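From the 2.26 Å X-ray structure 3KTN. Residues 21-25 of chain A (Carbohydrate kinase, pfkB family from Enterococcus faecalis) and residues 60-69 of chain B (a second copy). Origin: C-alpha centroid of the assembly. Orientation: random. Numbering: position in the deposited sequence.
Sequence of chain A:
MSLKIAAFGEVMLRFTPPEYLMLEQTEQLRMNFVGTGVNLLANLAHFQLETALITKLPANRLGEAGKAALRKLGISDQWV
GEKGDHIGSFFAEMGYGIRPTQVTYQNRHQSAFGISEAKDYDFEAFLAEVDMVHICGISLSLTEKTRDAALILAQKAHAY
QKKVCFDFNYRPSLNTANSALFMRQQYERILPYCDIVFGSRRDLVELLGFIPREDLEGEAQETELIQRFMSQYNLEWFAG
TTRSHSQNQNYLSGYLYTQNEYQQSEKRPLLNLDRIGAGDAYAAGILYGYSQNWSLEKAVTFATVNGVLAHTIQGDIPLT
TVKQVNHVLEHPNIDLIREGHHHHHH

Chain A 21-25: LMLEQ
Chain B (60-69) NRLGEAGKAA

A short segment of chain A, residues 21-25, packs against the first turns of a helix in a second copy of the kinase, chain B, burying 289 Å² with both sides summed. No direct hydrogen bond crosses between the stretches; van der Waals packing and one bridging water make the contact. A:Leu21 and A:Met22 are extended (phi/psi -72/154 and -101/163), and A:Leu23 to A:Gln25 then take helical values (-57/-39, -74/-5, -100/-23). The turn is tied by A:Gln25 N to A:Met22 O at 2.9 Å and, in return, by A:Met22 N to A:Gln25 OE1 at 2.8 Å, with A:Gln25 at chi1 m, chi2 t, chi3 -73°. In chain B the helix starts at B:Arg61 and continues past B:Ala69, with phi near -65° and psi near -37° and regular i to i+4 backbone bonds. B:Asn60 (phi/psi -146/177, chi1 p, chi2 35°) caps it: OD1 accepts from B:Gly63 N at 2.8 Å and, weakly, from B:Leu62 N at 2.9 Å.

Register is set by A:Glu24 and B:Ala65, whose CA atoms lie 5.3 Å apart. A:Glu24 covers the most surface with A:Leu23. Its CA-to-CB bond points sideways, but the chain (chi1 -85°, chi2 180°, chi3 53°) brings its end nearer the helix. A:Glu24 CG lies 3.8 Å from B:Ala65 CA and 4.0 Å from B:Ala65 CB, a close approach to the backbone beside a small methyl side chain. The carboxylate lies near two residues one helical turn apart, with A:Glu24 OE2 3.8 Å from B:Glu64 CB and A:Glu24 OE1 4.3 Å from B:Ala68 CB. A water donates to A:Glu24 OE2 at 2.5 Å and to B:Arg61 O at 2.8 Å, joining the acid to a carbonyl that also accepts B:Ala65 N at 2.9 Å within the helix.

A:Leu23 (chi1 m, chi2 t) points toward the helix and makes the apolar part of the contact: its CB is 4.3 Å from B:Ala65 CB, and its CD1 is 4.1 Å from B:Leu62 CD1. B:Leu62 starts away from chain A, but chi1 t and chi2 p bring its end nearer.

B:Arg61, next in covered surface, has chi1 m, chi2 t, chi3 p and chi4 81°. Its guanidinium meets A:Met22, a selenomethionine, edge-on: A:Met22 CG lies near the guanidinium plane, 4.1 Å from B:Arg61 NH2. A:Met22 (chi1 m, chi2 t, chi3 -90°) points toward the helix, but its end leads away.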

# COMPACT_ATOMS: atom_id res chain seq x y z
N LEU A 21 -1.34 -12.48 -5.06
CA LEU A 21 0.11 -12.66 -4.91
C LEU A 21 0.51 -13.82 -4.01
O LEU A 21 -0.24 -14.23 -3.11
CB LEU A 21 0.73 -11.35 -4.40
CG LEU A 21 0.54 -10.15 -5.33
CD1 LEU A 21 0.98 -8.87 -4.62
CD2 LEU A 21 1.35 -10.37 -6.60
N MSE A 22 1.70 -14.35 -4.25
CA MSE A 22 2.22 -15.47 -3.45
C MSE A 22 3.21 -14.94 -2.43
O MSE A 22 3.71 -13.81 -2.57
CB MSE A 22 2.90 -16.49 -4.36
CG MSE A 22 1.99 -17.07 -5.43
SE MSE A 22 2.92 -18.29 -6.65
CE MSE A 22 3.47 -17.03 -7.98
N LEU A 23 3.50 -15.75 -1.42
CA LEU A 23 4.46 -15.37 -0.39
C LEU A 23 5.82 -15.04 -0.98
O LEU A 23 6.47 -14.11 -0.54
CB LEU A 23 4.63 -16.50 0.64
CG LEU A 23 3.48 -16.60 1.63
CD1 LEU A 23 3.62 -17.86 2.48
CD2 LEU A 23 3.47 -15.34 2.50
N GLU A 24 6.24 -15.79 -2.00
CA GLU A 24 7.53 -15.54 -2.63
C GLU A 24 7.55 -14.30 -3.52
O GLU A 24 8.61 -13.93 -4.03
CB GLU A 24 7.98 -16.77 -3.43
CG GLU A 24 8.71 -17.81 -2.56
CD GLU A 24 9.17 -19.06 -3.34
OE1 GLU A 24 9.87 -18.90 -4.37
OE2 GLU A 24 8.85 -20.19 -2.91
N GLN A 25 6.41 -13.66 -3.72
CA GLN A 25 6.37 -12.48 -4.58
C GLN A 25 6.36 -11.16 -3.83
O GLN A 25 6.74 -10.13 -4.40
CB GLN A 25 5.13 -12.51 -5.48
CG GLN A 25 5.12 -13.60 -6.53
CD GLN A 25 3.83 -13.58 -7.34
OE1 GLN A 25 2.77 -13.96 -6.86
NE2 GLN A 25 3.93 -13.11 -8.58
N ASN B 60 7.55 -26.59 3.60
CA ASN B 60 6.27 -26.06 3.16
C ASN B 60 6.55 -24.74 2.45
O ASN B 60 7.70 -24.30 2.38
CB ASN B 60 5.28 -25.90 4.33
CG ASN B 60 5.75 -24.92 5.39
OD1 ASN B 60 6.39 -23.91 5.08
ND2 ASN B 60 5.40 -25.19 6.64
N ARG B 61 5.51 -24.10 1.92
CA ARG B 61 5.70 -22.86 1.17
C ARG B 61 6.35 -21.74 1.97
O ARG B 61 7.09 -20.92 1.42
CB ARG B 61 4.36 -22.41 0.59
CG ARG B 61 3.80 -23.42 -0.43
CD ARG B 61 2.32 -23.17 -0.70
NE ARG B 61 2.09 -21.90 -1.38
CZ ARG B 61 2.23 -21.71 -2.68
NH1 ARG B 61 2.60 -22.72 -3.46
NH2 ARG B 61 2.00 -20.51 -3.21
N LEU B 62 6.09 -21.70 3.27
CA LEU B 62 6.68 -20.67 4.12
C LEU B 62 8.18 -20.95 4.26
O LEU B 62 9.01 -20.03 4.18
CB LEU B 62 6.02 -20.66 5.49
CG LEU B 62 6.42 -19.52 6.42
CD1 LEU B 62 5.99 -18.18 5.83
CD2 LEU B 62 5.77 -19.73 7.79
N GLY B 63 8.52 -22.22 4.44
CA GLY B 63 9.92 -22.59 4.55
C GLY B 63 10.64 -22.30 3.24
O GLY B 63 11.78 -21.85 3.24
N GLU B 64 9.96 -22.55 2.12
CA GLU B 64 10.54 -22.29 0.80
C GLU B 64 10.77 -20.79 0.59
O GLU B 64 11.76 -20.37 -0.01
CB GLU B 64 9.63 -22.85 -0.31
CG GLU B 64 9.64 -24.37 -0.43
CD GLU B 64 11.04 -24.91 -0.71
OE1 GLU B 64 11.65 -24.52 -1.72
OE2 GLU B 64 11.53 -25.74 0.09
N ALA B 65 9.84 -19.97 1.08
CA ALA B 65 9.97 -18.53 0.94
C ALA B 65 11.14 -18.10 1.81
O ALA B 65 11.85 -17.15 1.48
CB ALA B 65 8.68 -17.83 1.39
N GLY B 66 11.35 -18.81 2.91
CA GLY B 66 12.46 -18.49 3.80
C GLY B 66 13.80 -18.74 3.13
O GLY B 66 14.71 -17.92 3.24
N LYS B 67 13.94 -19.86 2.44
CA LYS B 67 15.19 -20.15 1.75
C LYS B 67 15.42 -19.16 0.62
O LYS B 67 16.56 -18.78 0.36
CB LYS B 67 15.18 -21.58 1.19
CG LYS B 67 15.13 -22.65 2.26
CD LYS B 67 15.84 -23.91 1.81
CE LYS B 67 15.14 -24.57 0.65
NZ LYS B 67 15.88 -25.81 0.25
N ALA B 68 14.35 -18.75 -0.05
CA ALA B 68 14.44 -17.78 -1.14
C ALA B 68 15.00 -16.46 -0.59
O ALA B 68 15.81 -15.80 -1.24
CB ALA B 68 13.05 -17.55 -1.78
N ALA B 69 14.56 -16.09 0.61
CA ALA B 69 15.02 -14.86 1.26
C ALA B 69 16.50 -14.96 1.61
O ALA B 69 17.24 -13.98 1.48
CB ALA B 69 14.20 -14.59 2.52
O HOH W 1 6.92 -20.54 -1.33